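Local atomic coordinates of helix-turn-helix transcriptional regulator (Pseudomonas aeruginosa, PDB entry 5XHX), a protein that probably binds DNA as a LuxR-family transcriptional regulator, the present chain being its N-terminal ligand-binding domain. Residues Lys18-Leu23 against Ile167-Lys172; Phe39-Asn44 against Ser147-Gly152; Asp85-Val90 against Glu128-Val133. All coordinates share one frame; numbering follows the deposited sequence.

In the fold
From the N terminus, the end of helix 11-21 and the residues just after it pair in contact 1 with a segment 144 residues on, near the end of helix 153-173, closing a loop around nearly the whole domain. After helix 28-36 the chain reaches the loop 39-44, which contact 2 joins to the loop leading from strand 140-147 into helix 153-173. Helix 86-92 then meets strand 127-134 in contact 3, the shortest closure. The three loops lie one within another. Contact 2 joins loops at one end of the antiparallel sheet, and contact 3 packs a helix on it. Contact 3 touches both others: Tyr131 and Val133 meet Ile167 and Met170, and Val129 meets Phe151.

Contact 1: residues Lys18-Leu23 against Ile167-Lys172; sequences KLLEAL and IALMKK
Leu19 and Leu23 both hold CG anti to the backbone N (chi1 176° and -173°), which turns CG of each toward Leu169 on helix 153-173. Leu20, the next residue after Leu19, has CG beside its backbone N instead, and its CD2 comes close. In Leu169 a chi1 of -116°, off the usual staggered values, sets CG; the two methyls are shared among three partners. Its CD1 pushes against Leu19, touching CD2 at 3.5 Å, slightly tighter than usual carbon contact, and CG at 3.6 Å. Its CD2 meets Leu20 CD2 at 3.7 Å and Leu23 CD1, also at 3.7 Å. In each of the three pairs the side chains cross obliquely. Leucine suits these places because a branched, purely apolar end can offer different methyls to different neighbours in a buried setting. Lys172 contributes its hydrocarbon base, with CB 4.3 Å from Leu23 CD2, while its chain turns away and NZ donates to Glu21 O of the second subunit. A lysine here can therefore pack within its own chain and still reach across the dimer interface. Leu20 likewise faces both ways, since it also packs on Leu20 of the second subunit. Beyond the leucines, Phe28 and Ile31 of helix 28-36 pack on Leu23 and Leu19, and Phe176 also touches Leu23. Helix 153-173 lies between helix 11-21 and the sheet at this point: Leu169 faces helix 11-21, while Met170 and Ile167 rest on strand 127-134, and Met170 also on strand 140-147 and on Trp29 of helix 28-36.

Contact 2: residues Phe39-Asn44 against Ser147-Gly152; sequences FAPVDN and SESRFG
Pro41 and Ser147 meet through a hydrogen bond: Ser147 OG donates to Pro41 O at 2.8 Å, approaching in the plane of the carbonyl. Next to it, Asp43 OD2 takes the backbone N-H of Glu148 at 2.7 Å, nearly straight at 164°, through its anti lone pair, the one turned away from the other carboxylate oxygen. In the apolar part of the contact, Ala40 CB, a compact methyl, sits at the edge of the Phe151 ring, 4.1 Å from CE1. Pro41 and Phe151 slide past each other in opposite directions, Pro41 CD 4.2 Å from Phe151 CE1. A second shell fixes these groups. Ser147 OG stands anti to its backbone N (chi1 -173°) and, besides donating, accepts from Ser149 N at 3.0 Å, closing an ST turn; a hydroxyl that both gives and takes fits this place well. One water donates to Asp43 OD2 at 2.6 Å and also hydrogen-bonds Ser149 OG. The Glu148 N-H and this water, both donating to Asp43 OD2, probably offset the repulsion from Glu148 OE1, 4.4 Å from Asp43 OD2. Pro41 centres an inverse gamma turn closed by a weak Val42 N to Ala40 O bond, which needs no N-H from the central residue and so suits proline. Farther out, Asp127 OD2 accepts from Phe151 N, and the Phe151 ring packs on Val129. Gly152 occupies the N-cap position of helix 153-173, its N-H bonded to Gln155 OE1. Asp43 and Asn44 both face Gly146, forming a classic beta bulge where antiparallel strands 44-50 and 140-147 begin and end their pairing.

Contact 3: residues Asp85-Val90 against Glu128-Val133; sequences DPFYQV and EVQYNV
The Phe87 ring packs against Glu128 and Gln130 of strand 127-134, a flat apolar surface for two extended chains. Its CG is anti to the carbonyl carbon (chi1 -74°). Phe87 and Glu128 meet tip to tip: Glu128 OE2 comes 3.2 Å from Phe87 CE2, while OE1 lies over one ring face, ring and carboxylate planes 38° apart. Gln130 slides past in the opposite direction, CB 3.4 Å from Phe87 CD1 and OE1 3.3 Å from Phe87 CB. This is a helix laid on an antiparallel sheet, as in the alpha-beta-alpha sandwich of LuxR-type ligand-binding domains, with alternate residues Glu128, Gln130 and Asn132 directed at the helix. Gln130 NE2 donates to Asn132 OD1 (2.7 Å, N-H...O angle 156°), linking the two amides and helping to orient them. Val90 CG1, between its backbone N and carbonyl carbon, lies 3.9 Å from Asn132 ND2. Asp85 suits the N-cap because its carboxylate takes a helix-end N-H: OD1 accepts from Phe87 N at 2.8 Å, from above the carboxylate plane. Two waters each donate to both Asp85 and Glu128, bridging carboxylates whose OD1 and OE2 are 4.9 Å apart and probably easing their repulsion. Glu128 OE1 also bonds Ser144 OG, and Asp85 OD2 bonds Tyr77 OH.

Contact 1: residues Lys18-Leu23 against Ile167-Lys172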
# COMPACT_ATOMS: atom_id res chain seq x y z
N LYS A 18 2.51 7.63 -4.99
CA LYS A 18 1.34 8.50 -5.02
C LYS A 18 0.04 7.71 -4.77
O LYS A 18 -0.89 8.23 -4.16
CB LYS A 18 1.32 9.22 -6.38
CG LYS A 18 0.01 9.85 -6.83
CD LYS A 18 0.10 10.24 -8.33
CE LYS A 18 -1.15 10.95 -8.82
NZ LYS A 18 -1.76 11.78 -7.75
N LEU A 19 -0.01 6.47 -5.23
CA LEU A 19 -1.19 5.63 -5.02
C LEU A 19 -1.30 5.21 -3.56
O LEU A 19 -2.37 5.33 -2.94
CB LEU A 19 -1.10 4.41 -5.93
CG LEU A 19 -2.17 3.34 -5.82
CD1 LEU A 19 -3.53 3.96 -6.12
CD2 LEU A 19 -1.83 2.23 -6.81
N LEU A 20 -0.18 4.76 -2.98
CA LEU A 20 -0.17 4.37 -1.57
C LEU A 20 -0.44 5.55 -0.66
O LEU A 20 -1.05 5.39 0.41
CB LEU A 20 1.19 3.73 -1.22
CG LEU A 20 1.45 2.42 -1.97
CD1 LEU A 20 2.80 1.80 -1.61
CD2 LEU A 20 0.29 1.45 -1.69
N GLU A 21 0.00 6.74 -1.04
CA GLU A 21 -0.22 7.92 -0.24
C GLU A 21 -1.70 8.32 -0.20
O GLU A 21 -2.17 8.87 0.76
CB GLU A 21 0.66 9.04 -0.79
CG GLU A 21 0.69 10.29 0.00
CD GLU A 21 1.32 10.12 1.36
OE1 GLU A 21 0.76 10.65 2.33
OE2 GLU A 21 2.34 9.44 1.47
N ALA A 22 -2.42 7.99 -1.26
CA ALA A 22 -3.84 8.30 -1.40
C ALA A 22 -4.74 7.33 -0.67
O ALA A 22 -5.96 7.52 -0.66
CB ALA A 22 -4.22 8.32 -2.89
N LEU A 23 -4.17 6.29 -0.04
CA LEU A 23 -4.96 5.20 0.50
C LEU A 23 -5.97 5.68 1.54
O LEU A 23 -7.02 5.06 1.71
CB LEU A 23 -4.04 4.13 1.09
CG LEU A 23 -4.63 2.80 1.59
CD1 LEU A 23 -5.47 2.09 0.52
CD2 LEU A 23 -3.50 1.87 2.07
N ILE A 167 -5.65 -6.07 -5.60
CA ILE A 167 -6.66 -6.54 -4.66
C ILE A 167 -6.18 -6.38 -3.22
O ILE A 167 -7.00 -6.20 -2.30
CB ILE A 167 -7.05 -8.00 -4.97
CG1 ILE A 167 -5.91 -8.94 -4.65
CG2 ILE A 167 -7.51 -8.16 -6.48
CD1 ILE A 167 -6.24 -10.40 -4.95
N ALA A 168 -4.87 -6.46 -2.97
CA ALA A 168 -4.34 -6.19 -1.64
C ALA A 168 -4.64 -4.76 -1.23
O ALA A 168 -5.09 -4.49 -0.10
CB ALA A 168 -2.84 -6.47 -1.59
N LEU A 169 -4.39 -3.82 -2.14
CA LEU A 169 -4.68 -2.42 -1.89
C LEU A 169 -6.17 -2.20 -1.63
O LEU A 169 -6.55 -1.47 -0.71
CB LEU A 169 -4.25 -1.59 -3.11
CG LEU A 169 -3.16 -0.55 -3.10
CD1 LEU A 169 -3.37 0.31 -4.35
CD2 LEU A 169 -3.21 0.29 -1.84
N MET A 170 -7.02 -2.76 -2.50
CA MET A 170 -8.47 -2.58 -2.34
C MET A 170 -8.92 -3.02 -0.96
O MET A 170 -9.66 -2.31 -0.27
CB MET A 170 -9.22 -3.36 -3.43
CG MET A 170 -8.99 -2.80 -4.83
SD MET A 170 -9.70 -3.84 -6.12
CE MET A 170 -11.42 -3.86 -5.51
N LYS A 171 -8.46 -4.20 -0.52
CA LYS A 171 -8.84 -4.71 0.79
C LYS A 171 -8.40 -3.76 1.89
O LYS A 171 -9.16 -3.47 2.83
CB LYS A 171 -8.23 -6.11 0.99
CG LYS A 171 -8.58 -6.79 2.31
CD LYS A 171 -10.09 -6.85 2.54
CE LYS A 171 -10.48 -7.95 3.54
NZ LYS A 171 -10.58 -9.29 2.87
N LYS A 172 -7.18 -3.21 1.78
CA LYS A 172 -6.70 -2.29 2.81
C LYS A 172 -7.47 -0.97 2.78
O LYS A 172 -7.68 -0.36 3.83
CB LYS A 172 -5.20 -2.06 2.65
CG LYS A 172 -4.36 -3.29 3.01
CD LYS A 172 -4.66 -3.73 4.44
CE LYS A 172 -3.88 -4.97 4.83
NZ LYS A 172 -4.56 -6.24 4.45

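Contact 2: residues Phe39-Asn44 against Ser147-Gly152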
# COMPACT_ATOMS: atom_id res chain seq x y z
N PHE A 39 -2.13 1.43 -18.42
CA PHE A 39 -1.93 0.19 -19.16
C PHE A 39 -3.08 -0.15 -20.10
O PHE A 39 -2.96 -1.11 -20.87
CB PHE A 39 -1.72 -0.99 -18.20
CG PHE A 39 -0.73 -0.73 -17.09
CD1 PHE A 39 0.61 -1.10 -17.24
CD2 PHE A 39 -1.13 -0.14 -15.90
CE1 PHE A 39 1.53 -0.87 -16.22
CE2 PHE A 39 -0.21 0.10 -14.88
CZ PHE A 39 1.12 -0.27 -15.03
N ALA A 40 -4.19 0.57 -20.04
CA ALA A 40 -5.40 0.13 -20.72
C ALA A 40 -6.31 1.33 -20.94
O ALA A 40 -6.18 2.34 -20.24
CB ALA A 40 -6.13 -0.96 -19.90
N PRO A 41 -7.31 1.23 -21.93
CA PRO A 41 -8.24 2.35 -22.18
C PRO A 41 -9.40 2.41 -21.18
O PRO A 41 -10.56 2.15 -21.50
CB PRO A 41 -8.72 2.06 -23.61
CG PRO A 41 -8.72 0.58 -23.68
CD PRO A 41 -7.48 0.15 -22.92
N VAL A 42 -9.07 2.78 -19.95
CA VAL A 42 -10.08 2.99 -18.92
C VAL A 42 -10.73 4.35 -19.16
O VAL A 42 -10.10 5.40 -18.99
CB VAL A 42 -9.46 2.92 -17.52
CG1 VAL A 42 -10.52 3.26 -16.46
CG2 VAL A 42 -8.81 1.55 -17.28
N ASP A 43 -12.00 4.35 -19.56
CA ASP A 43 -12.73 5.59 -19.82
C ASP A 43 -13.69 5.96 -18.70
O ASP A 43 -14.09 7.12 -18.62
CB ASP A 43 -13.51 5.48 -21.12
CG ASP A 43 -12.61 5.30 -22.32
OD1 ASP A 43 -11.55 5.94 -22.35
OD2 ASP A 43 -12.97 4.50 -23.21
N ASN A 44 -14.07 5.01 -17.86
CA ASN A 44 -14.93 5.28 -16.72
C ASN A 44 -14.59 4.25 -15.65
O ASN A 44 -13.90 3.26 -15.92
CB ASN A 44 -16.42 5.24 -17.12
CG ASN A 44 -17.29 6.21 -16.30
OD1 ASN A 44 -17.06 6.41 -15.10
ND2 ASN A 44 -18.31 6.80 -16.94
N SER A 147 -14.73 0.80 -20.59
CA SER A 147 -14.10 1.37 -21.78
C SER A 147 -15.16 1.62 -22.84
O SER A 147 -16.09 0.83 -22.99
CB SER A 147 -13.02 0.45 -22.35
OG SER A 147 -12.29 1.08 -23.40
N GLU A 148 -14.99 2.71 -23.59
CA GLU A 148 -15.74 2.90 -24.83
C GLU A 148 -15.21 2.04 -25.97
O GLU A 148 -15.93 1.83 -26.95
CB GLU A 148 -15.75 4.39 -25.21
CG GLU A 148 -16.57 5.24 -24.21
CD GLU A 148 -16.32 6.74 -24.31
OE1 GLU A 148 -15.76 7.20 -25.33
OE2 GLU A 148 -16.68 7.46 -23.35
N SER A 149 -14.00 1.50 -25.86
CA SER A 149 -13.53 0.46 -26.77
C SER A 149 -13.50 -0.89 -26.04
O SER A 149 -14.15 -1.05 -24.99
CB SER A 149 -12.17 0.87 -27.37
OG SER A 149 -11.38 1.56 -26.43
N ARG A 150 -12.77 -1.85 -26.58
CA ARG A 150 -12.71 -3.19 -26.01
C ARG A 150 -11.39 -3.39 -25.27
O ARG A 150 -10.35 -2.89 -25.69
CB ARG A 150 -12.88 -4.26 -27.09
CG ARG A 150 -14.28 -4.31 -27.67
CD ARG A 150 -14.35 -5.02 -29.01
NE ARG A 150 -13.59 -4.32 -30.06
CZ ARG A 150 -13.84 -3.09 -30.50
NH1 ARG A 150 -14.86 -2.38 -30.02
NH2 ARG A 150 -13.07 -2.56 -31.44
N PHE A 151 -11.46 -4.12 -24.16
CA PHE A 151 -10.25 -4.60 -23.50
C PHE A 151 -9.83 -5.88 -24.20
O PHE A 151 -10.60 -6.85 -24.24
CB PHE A 151 -10.51 -4.87 -22.02
CG PHE A 151 -10.82 -3.64 -21.22
CD1 PHE A 151 -9.86 -2.68 -20.98
CD2 PHE A 151 -12.08 -3.46 -20.68
CE1 PHE A 151 -10.14 -1.56 -20.23
CE2 PHE A 151 -12.38 -2.34 -19.92
CZ PHE A 151 -11.41 -1.40 -19.69
N GLY A 152 -8.63 -5.88 -24.79
CA GLY A 152 -8.13 -7.05 -25.49
C GLY A 152 -7.34 -7.98 -24.57
O GLY A 152 -7.13 -7.70 -23.39
O HOH W 1 -11.54 3.95 -25.36

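Contact 3: residues Asp85-Val90 against Glu128-Val133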
# COMPACT_ATOMS: atom_id res chain seq x y z
N ASP A 85 -27.29 -6.29 -13.46
CA ASP A 85 -25.89 -6.06 -13.80
C ASP A 85 -25.16 -7.39 -13.74
O ASP A 85 -25.06 -7.99 -12.66
CB ASP A 85 -25.28 -5.05 -12.83
CG ASP A 85 -23.81 -4.72 -13.14
OD1 ASP A 85 -23.18 -5.42 -13.96
OD2 ASP A 85 -23.28 -3.78 -12.52
N PRO A 86 -24.65 -7.89 -14.87
CA PRO A 86 -23.91 -9.17 -14.83
C PRO A 86 -22.78 -9.19 -13.81
O PRO A 86 -22.45 -10.25 -13.27
CB PRO A 86 -23.39 -9.32 -16.28
CG PRO A 86 -23.53 -7.98 -16.92
CD PRO A 86 -24.67 -7.27 -16.20
N PHE A 87 -22.22 -8.03 -13.47
CA PHE A 87 -21.15 -8.00 -12.48
C PHE A 87 -21.67 -8.15 -11.06
O PHE A 87 -20.95 -8.66 -10.19
CB PHE A 87 -20.33 -6.72 -12.64
CG PHE A 87 -19.43 -6.75 -13.84
CD1 PHE A 87 -18.20 -7.40 -13.77
CD2 PHE A 87 -19.83 -6.19 -15.05
CE1 PHE A 87 -17.36 -7.44 -14.89
CE2 PHE A 87 -18.99 -6.25 -16.19
CZ PHE A 87 -17.76 -6.88 -16.09
N TYR A 88 -22.92 -7.74 -10.79
CA TYR A 88 -23.51 -8.08 -9.50
C TYR A 88 -23.77 -9.57 -9.40
O TYR A 88 -23.47 -10.20 -8.38
CB TYR A 88 -24.81 -7.31 -9.26
CG TYR A 88 -25.64 -7.97 -8.17
CD1 TYR A 88 -25.27 -7.87 -6.83
CD2 TYR A 88 -26.76 -8.74 -8.48
CE1 TYR A 88 -26.01 -8.47 -5.83
CE2 TYR A 88 -27.52 -9.36 -7.47
CZ TYR A 88 -27.12 -9.22 -6.14
OH TYR A 88 -27.82 -9.80 -5.12
N GLN A 89 -24.33 -10.16 -10.45
CA GLN A 89 -24.67 -11.58 -10.40
C GLN A 89 -23.43 -12.45 -10.22
O GLN A 89 -23.47 -13.45 -9.48
CB GLN A 89 -25.45 -11.97 -11.66
CG GLN A 89 -26.87 -11.36 -11.75
CD GLN A 89 -27.85 -11.85 -10.65
OE1 GLN A 89 -27.63 -12.89 -10.02
NE2 GLN A 89 -28.95 -11.11 -10.46
N VAL A 90 -22.32 -12.10 -10.87
CA VAL A 90 -21.09 -12.88 -10.71
C VAL A 90 -20.56 -12.75 -9.28
O VAL A 90 -19.95 -13.69 -8.74
CB VAL A 90 -20.05 -12.47 -11.78
CG1 VAL A 90 -19.21 -11.29 -11.30
CG2 VAL A 90 -19.16 -13.65 -12.19
N GLU A 128 -16.20 -3.77 -20.15
CA GLU A 128 -16.03 -3.60 -18.71
C GLU A 128 -15.18 -4.73 -18.17
O GLU A 128 -15.31 -5.88 -18.61
CB GLU A 128 -17.38 -3.58 -17.98
CG GLU A 128 -17.32 -2.99 -16.58
CD GLU A 128 -18.68 -2.97 -15.87
OE1 GLU A 128 -18.71 -2.81 -14.62
OE2 GLU A 128 -19.70 -3.15 -16.56
N VAL A 129 -14.33 -4.41 -17.19
CA VAL A 129 -13.74 -5.43 -16.33
C VAL A 129 -13.98 -5.00 -14.90
O VAL A 129 -14.23 -3.83 -14.61
CB VAL A 129 -12.23 -5.66 -16.55
CG1 VAL A 129 -11.95 -6.06 -17.97
CG2 VAL A 129 -11.44 -4.39 -16.16
N GLN A 130 -13.87 -5.96 -13.99
CA GLN A 130 -14.06 -5.67 -12.58
C GLN A 130 -13.12 -6.54 -11.76
O GLN A 130 -13.05 -7.75 -11.98
CB GLN A 130 -15.53 -5.94 -12.20
CG GLN A 130 -15.97 -5.44 -10.87
CD GLN A 130 -17.46 -5.65 -10.68
OE1 GLN A 130 -18.27 -4.76 -10.95
NE2 GLN A 130 -17.82 -6.85 -10.28
N TYR A 131 -12.44 -5.93 -10.79
CA TYR A 131 -11.81 -6.68 -9.71
C TYR A 131 -12.82 -6.88 -8.59
O TYR A 131 -13.40 -5.91 -8.10
CB TYR A 131 -10.60 -5.93 -9.15
CG TYR A 131 -9.38 -5.85 -10.07
CD1 TYR A 131 -8.42 -6.87 -10.08
CD2 TYR A 131 -9.19 -4.75 -10.89
CE1 TYR A 131 -7.28 -6.77 -10.90
CE2 TYR A 131 -8.08 -4.64 -11.70
CZ TYR A 131 -7.13 -5.65 -11.70
OH TYR A 131 -6.03 -5.52 -12.51
N ASN A 132 -13.01 -8.14 -8.17
CA ASN A 132 -13.96 -8.52 -7.11
C ASN A 132 -13.18 -9.00 -5.90
O ASN A 132 -12.42 -9.97 -6.00
CB ASN A 132 -14.88 -9.66 -7.54
CG ASN A 132 -15.98 -9.23 -8.44
OD1 ASN A 132 -15.83 -8.26 -9.18
ND2 ASN A 132 -17.12 -9.92 -8.37
N VAL A 133 -13.39 -8.36 -4.76
CA VAL A 133 -12.70 -8.71 -3.52
C VAL A 133 -13.75 -9.04 -2.46
O VAL A 133 -14.40 -8.14 -1.93
CB VAL A 133 -11.78 -7.57 -3.06
CG1 VAL A 133 -11.10 -7.93 -1.73
CG2 VAL A 133 -10.74 -7.30 -4.15
O HOH W 2 -22.53 -3.90 -16.05
O HOH W 3 -20.94 -2.63 -12.96